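Local coordinates for PfEMP1 variant 1 of strain MC (Plasmodium falciparum, PDB 5LGD), which probably helps the parasite bind host cell-surface receptors, this chain being a DBL-family domain cut from the much larger protein, at residues W55-Q58 with K59-W63; H151-K154 with E155-C159. All blocks are in the same frame, centred on the assembly; numbering follows the deposited sequence.

Contact 1: W55-Q58 with K59-W63; sequences WVEQ and KKTEW
Trp55, Val56, Glu57 and Gln58 give their carbonyl oxygens to the amide N atoms of Lys59, Lys60, Thr61 and Glu62, the regular i to i+4 bonding of an alpha helix, here the middle of helix 45-70 in a helical bundle. Side chains three and four residues apart add to it. With CG of Trp55 anti to the backbone N (chi1 176°), the indole swings along the helix and Lys59 lays its aliphatic chain over one face. This is a CH-pi contact: Lys59 CG stands 3.6 Å from the centroid of the Trp55 five-membered ring, only 16° off the normal. Lys59 CD is 3.5 Å from Trp55 NE1, a buried nitrogen with no partner in the model. Bends at chi2 and chi3 carry the lysine onward from the ring to Glu62, where a salt bridge forms, Lys59 NZ to Glu62 OE1 at 2.9 Å. The same OE1 takes a hydrogen bond from Trp14 of helix 7-29, and Trp25 packs edge-to-face with Trp55. On the exposed side, Glu57 O accepts twice from opposite faces of its carbonyl plane, from Thr61 N at 3.0 Å and from the hydroxyl Thr61 OG1 at 2.9 Å.

Contact 2: H151-K154 with E155-C159; sequences HEQK and EADKC
Helix 144-162, one of the long helices of the bundle, supplies both segments of this contact, and His151 pairs with Glu155 one turn further along. The imidazole meets the aliphatic part of the glutamate: His151 NE2 lies 3.5 Å from Glu155 CG, an oblique approach to the ring. The glutamate chain bends at chi2 (-57°), and the carboxylate and imidazole planes lie 16° apart without forming a stack. The polar ends stay apart, His151 NE2 and Glu155 OE2 being 4.4 Å from each other; Lys35, in a loop, touches both side chains. In the backbone, Glu155 N bonds to His151 O at 3.0 Å. Another bond of the helix is longer and more bent, Asp157 N to Gln153 O at 3.2 Å, its donor standing above the carbonyl plane. Asp157 OD2 also comes within 3.0 Å of Gln153 O, two acceptors whose approach is probably unfavourable. Glu152 turns to the interior, where Arg26 makes a salt bridge and Ser22 a hydrogen bond to its carboxylate, while Cys159 is tied to Cys49 by a disulfide. His151 and Glu155, then, meet most closely by carbon-to-nitrogen packing; any attraction between a protonated imidazole and the carboxylate would probably act through space.

In the fold
Contact 1 comes first along the chain, on helix 45-70, and contact 2 follows much later on helix 144-162; their centres are about 14 Å apart. The two helices pack against each other, so these local contacts also meet directly: Val56 CG1 rests 3.7 Å from Glu152 CB, and Trp55 CZ3 lies 3.6 Å from Glu152 OE1. Helix 7-29 joins both, touching Trp55 and Lys59 and also reaching Glu152. The disulfide at Cys159 makes the join between helices 45-70 and 144-162 covalent. Through these meetings, helices 7-29, 45-70 and 144-162 pack as a bundle in this DBL-family domain.

Contact 1: W55-Q58 with K59-W63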
ATOM      1  N   TRP B  55     -46.814  11.230  -1.656  1.00 53.68           N
ATOM      2  CA  TRP B  55     -45.438  11.442  -1.254  1.00 51.05           C
ATOM      3  C   TRP B  55     -44.647  10.159  -1.338  1.00 51.79           C
ATOM      4  O   TRP B  55     -43.552  10.208  -1.868  1.00 50.58           O
ATOM      5  CB  TRP B  55     -45.388  11.995   0.182  1.00 49.11           C
ATOM      6  CG  TRP B  55     -44.008  12.177   0.738  1.00 48.66           C
ATOM      7  CD1 TRP B  55     -43.150  13.210   0.496  1.00 50.92           C
ATOM      8  CD2 TRP B  55     -43.349  11.320   1.676  1.00 47.71           C
ATOM      9  NE1 TRP B  55     -42.002  13.058   1.238  1.00 48.85           N
ATOM     10  CE2 TRP B  55     -42.106  11.916   1.989  1.00 49.92           C
ATOM     11  CE3 TRP B  55     -43.686  10.097   2.282  1.00 49.74           C
ATOM     12  CZ2 TRP B  55     -41.194  11.323   2.867  1.00 47.60           C
ATOM     13  CZ3 TRP B  55     -42.795   9.534   3.183  1.00 49.91           C
ATOM     14  CH2 TRP B  55     -41.563  10.141   3.460  1.00 48.45           C
ATOM     15  N   VAL B  56     -45.185   9.021  -0.815  1.00 49.45           N
ATOM     16  CA  VAL B  56     -44.514   7.704  -0.831  1.00 49.35           C
ATOM     17  C   VAL B  56     -44.153   7.303  -2.271  1.00 56.36           C
ATOM     18  O   VAL B  56     -43.015   6.925  -2.510  1.00 56.52           O
ATOM     19  CB  VAL B  56     -45.295   6.566  -0.106  1.00 52.91           C
ATOM     20  CG1 VAL B  56     -44.437   5.311   0.045  1.00 51.73           C
ATOM     21  CG2 VAL B  56     -45.816   7.003   1.251  1.00 50.76           C
ATOM     22  N   GLU B  57     -45.092   7.448  -3.225  1.00 56.02           N
ATOM     23  CA  GLU B  57     -44.855   7.128  -4.637  1.00 57.44           C
ATOM     24  C   GLU B  57     -43.818   8.061  -5.273  1.00 60.03           C
ATOM     25  O   GLU B  57     -42.937   7.566  -5.972  1.00 58.84           O
ATOM     26  CB  GLU B  57     -46.158   7.049  -5.453  1.00 62.27           C
ATOM     27  CG  GLU B  57     -46.485   5.644  -5.940  1.00 75.09           C
ATOM     28  CD  GLU B  57     -45.413   4.933  -6.750  1.00105.78           C
ATOM     29  OE1 GLU B  57     -45.086   5.413  -7.860  1.00115.60           O
ATOM     30  OE2 GLU B  57     -44.898   3.895  -6.274  1.00 97.81           O
ATOM     31  N   GLN B  58     -43.867   9.380  -4.963  1.00 57.91           N
ATOM     32  CA  GLN B  58     -42.873  10.388  -5.407  1.00 57.27           C
ATOM     33  C   GLN B  58     -41.463  10.020  -4.920  1.00 56.79           C
ATOM     34  O   GLN B  58     -40.504  10.122  -5.693  1.00 55.86           O
ATOM     35  CB  GLN B  58     -43.219  11.797  -4.874  1.00 58.03           C
ATOM     36  CG  GLN B  58     -43.664  12.778  -5.954  1.00 80.86           C
ATOM     37  CD  GLN B  58     -45.005  13.428  -5.648  1.00101.15           C
ATOM     38  OE1 GLN B  58     -45.982  13.279  -6.398  1.00100.95           O
ATOM     39  NE2 GLN B  58     -45.080  14.189  -4.559  1.00 81.07           N
ATOM     40  N   LYS B  59     -41.331   9.604  -3.630  1.00 50.70           N
ATOM     41  CA  LYS B  59     -40.024   9.231  -3.069  1.00 47.18           C
ATOM     42  C   LYS B  59     -39.537   7.894  -3.626  1.00 50.09           C
ATOM     43  O   LYS B  59     -38.350   7.774  -3.898  1.00 48.12           O
ATOM     44  CB  LYS B  59     -40.001   9.277  -1.529  1.00 47.53           C
ATOM     45  CG  LYS B  59     -40.543  10.586  -0.923  1.00 50.08           C
ATOM     46  CD  LYS B  59     -39.446  11.608  -0.611  1.00 50.81           C
ATOM     47  CE  LYS B  59     -39.331  12.674  -1.680  1.00 55.23           C
ATOM     48  NZ  LYS B  59     -38.051  13.446  -1.565  1.00 33.42           N
ATOM     49  N   LYS B  60     -40.453   6.918  -3.852  1.00 48.91           N
ATOM     50  CA  LYS B  60     -40.150   5.616  -4.461  1.00 50.46           C
ATOM     51  C   LYS B  60     -39.545   5.786  -5.863  1.00 52.78           C
ATOM     52  O   LYS B  60     -38.584   5.080  -6.214  1.00 52.11           O
ATOM     53  CB  LYS B  60     -41.418   4.744  -4.549  1.00 56.01           C
ATOM     54  CG  LYS B  60     -41.705   3.979  -3.248  1.00 65.85           C
ATOM     55  CD  LYS B  60     -42.914   3.025  -3.324  1.00 74.91           C
ATOM     56  CE  LYS B  60     -42.860   1.972  -4.424  1.00 91.00           C
ATOM     57  NZ  LYS B  60     -41.694   1.049  -4.302  1.00 97.64           N
ATOM     58  N   THR B  61     -40.087   6.755  -6.629  1.00 49.71           N
ATOM     59  CA  THR B  61     -39.668   7.086  -8.000  1.00 52.27           C
ATOM     60  C   THR B  61     -38.345   7.849  -7.966  1.00 56.27           C
ATOM     61  O   THR B  61     -37.450   7.545  -8.744  1.00 56.38           O
ATOM     62  CB  THR B  61     -40.793   7.840  -8.776  1.00 62.21           C
ATOM     63  OG1 THR B  61     -42.032   7.133  -8.667  1.00 64.39           O
ATOM     64  CG2 THR B  61     -40.465   8.027 -10.253  1.00 59.80           C
ATOM     65  N   GLU B  62     -38.212   8.837  -7.063  1.00 52.74           N
ATOM     66  CA  GLU B  62     -36.970   9.608  -6.934  1.00 51.27           C
ATOM     67  C   GLU B  62     -35.817   8.689  -6.558  1.00 51.03           C
ATOM     68  O   GLU B  62     -34.730   8.799  -7.133  1.00 48.19           O
ATOM     69  CB  GLU B  62     -37.121  10.734  -5.907  1.00 51.11           C
ATOM     70  CG  GLU B  62     -37.760  11.977  -6.499  1.00 61.25           C
ATOM     71  CD  GLU B  62     -38.213  13.031  -5.505  1.00 78.37           C
ATOM     72  OE1 GLU B  62     -37.568  13.196  -4.442  1.00 63.12           O
ATOM     73  OE2 GLU B  62     -39.225  13.703  -5.802  1.00 66.33           O
ATOM     74  N   TRP B  63     -36.098   7.736  -5.629  1.00 46.73           N
ATOM     75  CA  TRP B  63     -35.142   6.754  -5.117  1.00 43.56           C
ATOM     76  C   TRP B  63     -34.642   5.821  -6.192  1.00 48.12           C
ATOM     77  O   TRP B  63     -33.453   5.515  -6.193  1.00 47.29           O
ATOM     78  CB  TRP B  63     -35.702   5.979  -3.913  1.00 39.83           C
ATOM     79  CG  TRP B  63     -34.731   5.024  -3.280  1.00 38.23           C
ATOM     80  CD1 TRP B  63     -34.944   3.704  -3.014  1.00 41.25           C
ATOM     81  CD2 TRP B  63     -33.425   5.331  -2.768  1.00 36.19           C
ATOM     82  NE1 TRP B  63     -33.851   3.167  -2.372  1.00 38.58           N
ATOM     83  CE2 TRP B  63     -32.905   4.144  -2.205  1.00 38.82           C
ATOM     84  CE3 TRP B  63     -32.623   6.486  -2.760  1.00 36.67           C
ATOM     85  CZ2 TRP B  63     -31.609   4.071  -1.685  1.00 36.52           C
ATOM     86  CZ3 TRP B  63     -31.353   6.420  -2.207  1.00 36.23           C
ATOM     87  CH2 TRP B  63     -30.857   5.223  -1.684  1.00 35.86           C
TER

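Contact 2: H151-K154 with E155-C159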
ATOM      1  N   HIS B 151     -42.757   0.120   3.954  1.00 56.06           N
ATOM      2  CA  HIS B 151     -43.476   0.315   5.217  1.00 56.58           C
ATOM      3  C   HIS B 151     -44.433   1.509   5.111  1.00 59.51           C
ATOM      4  O   HIS B 151     -45.571   1.437   5.589  1.00 62.03           O
ATOM      5  CB  HIS B 151     -42.491   0.510   6.384  1.00 56.09           C
ATOM      6  CG  HIS B 151     -43.150   0.943   7.656  1.00 59.54           C
ATOM      7  ND1 HIS B 151     -43.669   0.021   8.545  1.00 63.05           N
ATOM      8  CD2 HIS B 151     -43.395   2.190   8.122  1.00 60.29           C
ATOM      9  CE1 HIS B 151     -44.188   0.731   9.530  1.00 62.25           C
ATOM     10  NE2 HIS B 151     -44.047   2.042   9.321  1.00 60.85           N
ATOM     11  N   GLU B 152     -43.968   2.588   4.466  1.00 52.93           N
ATOM     12  CA  GLU B 152     -44.717   3.824   4.256  1.00 52.04           C
ATOM     13  C   GLU B 152     -45.941   3.589   3.390  1.00 57.13           C
ATOM     14  O   GLU B 152     -46.995   4.161   3.654  1.00 57.76           O
ATOM     15  CB  GLU B 152     -43.805   4.929   3.683  1.00 51.13           C
ATOM     16  CG  GLU B 152     -42.754   5.441   4.664  1.00 49.58           C
ATOM     17  CD  GLU B 152     -43.277   6.090   5.934  1.00 66.88           C
ATOM     18  OE1 GLU B 152     -43.377   7.338   5.954  1.00 45.66           O
ATOM     19  OE2 GLU B 152     -43.483   5.370   6.941  1.00 59.72           O
ATOM     20  N   GLN B 153     -45.804   2.733   2.373  1.00 54.99           N
ATOM     21  CA  GLN B 153     -46.881   2.349   1.465  1.00 56.56           C
ATOM     22  C   GLN B 153     -47.987   1.596   2.227  1.00 62.13           C
ATOM     23  O   GLN B 153     -49.160   1.771   1.914  1.00 63.23           O
ATOM     24  CB  GLN B 153     -46.322   1.491   0.331  1.00 58.63           C
ATOM     25  CG  GLN B 153     -47.251   1.374  -0.879  1.00 72.24           C
ATOM     26  CD  GLN B 153     -47.252   2.637  -1.714  1.00 96.69           C
ATOM     27  OE1 GLN B 153     -46.330   2.889  -2.506  1.00 93.00           O
ATOM     28  NE2 GLN B 153     -48.298   3.448  -1.572  1.00 88.34           N
ATOM     29  N   LYS B 154     -47.599   0.772   3.229  1.00 58.77           N
ATOM     30  CA  LYS B 154     -48.504   0.003   4.088  1.00 59.97           C
ATOM     31  C   LYS B 154     -49.195   0.893   5.099  1.00 62.75           C
ATOM     32  O   LYS B 154     -50.358   0.650   5.383  1.00 65.02           O
ATOM     33  CB  LYS B 154     -47.784  -1.171   4.769  1.00 62.54           C
ATOM     34  CG  LYS B 154     -47.501  -2.326   3.808  1.00 75.75           C
ATOM     35  CD  LYS B 154     -46.214  -3.070   4.149  1.00 85.11           C
ATOM     36  CE  LYS B 154     -45.803  -4.024   3.048  1.00 95.80           C
ATOM     37  NZ  LYS B 154     -44.576  -4.792   3.397  1.00 99.41           N
ATOM     38  N   GLU B 155     -48.502   1.929   5.631  1.00 55.73           N
ATOM     39  CA  GLU B 155     -49.093   2.878   6.575  1.00 53.90           C
ATOM     40  C   GLU B 155     -50.104   3.813   5.912  1.00 60.38           C
ATOM     41  O   GLU B 155     -51.147   4.083   6.504  1.00 61.85           O
ATOM     42  CB  GLU B 155     -48.039   3.660   7.363  1.00 51.49           C
ATOM     43  CG  GLU B 155     -47.365   2.817   8.436  1.00 60.71           C
ATOM     44  CD  GLU B 155     -48.288   2.190   9.469  1.00 81.46           C
ATOM     45  OE1 GLU B 155     -49.024   2.947  10.143  1.00 61.12           O
ATOM     46  OE2 GLU B 155     -48.299   0.941   9.580  1.00 80.33           O
ATOM     47  N   ALA B 156     -49.809   4.277   4.683  1.00 56.34           N
ATOM     48  CA  ALA B 156     -50.709   5.128   3.918  1.00 57.70           C
ATOM     49  C   ALA B 156     -51.954   4.292   3.453  1.00 66.08           C
ATOM     50  O   ALA B 156     -53.054   4.842   3.323  1.00 67.09           O
ATOM     51  CB  ALA B 156     -49.971   5.691   2.720  1.00 57.83           C
ATOM     52  N   ASP B 157     -51.781   2.964   3.245  1.00 64.11           N
ATOM     53  CA  ASP B 157     -52.893   2.069   2.891  1.00 68.63           C
ATOM     54  C   ASP B 157     -53.768   1.818   4.105  1.00 73.78           C
ATOM     55  O   ASP B 157     -54.992   1.735   3.965  1.00 76.52           O
ATOM     56  CB  ASP B 157     -52.404   0.735   2.302  1.00 72.14           C
ATOM     57  CG  ASP B 157     -52.020   0.829   0.846  1.00 92.11           C
ATOM     58  OD1 ASP B 157     -52.634   1.647   0.121  1.00 96.04           O
ATOM     59  OD2 ASP B 157     -51.129   0.062   0.418  1.00100.90           O
ATOM     60  N   LYS B 158     -53.140   1.686   5.292  1.00 67.73           N
ATOM     61  CA  LYS B 158     -53.840   1.488   6.557  1.00 68.77           C
ATOM     62  C   LYS B 158     -54.600   2.786   6.900  1.00 73.62           C
ATOM     63  O   LYS B 158     -55.758   2.721   7.326  1.00 75.41           O
ATOM     64  CB  LYS B 158     -52.849   1.100   7.666  1.00 70.03           C
ATOM     65  CG  LYS B 158     -52.404  -0.363   7.645  1.00 84.73           C
ATOM     66  CD  LYS B 158     -51.260  -0.613   8.638  1.00 93.16           C
ATOM     67  CE  LYS B 158     -51.083  -2.073   8.984  1.00105.69           C
ATOM     68  NZ  LYS B 158     -50.366  -2.821   7.920  1.00114.38           N
ATOM     69  N   CYS B 159     -53.945   3.962   6.663  1.00 67.69           N
ATOM     70  CA  CYS B 159     -54.470   5.328   6.833  1.00 66.05           C
ATOM     71  C   CYS B 159     -55.803   5.446   6.073  1.00 72.37           C
ATOM     72  O   CYS B 159     -56.795   5.860   6.654  1.00 73.06           O
ATOM     73  CB  CYS B 159     -53.452   6.347   6.316  1.00 63.61           C
ATOM     74  SG  CYS B 159     -53.647   8.028   6.967  1.00 65.52           S
TER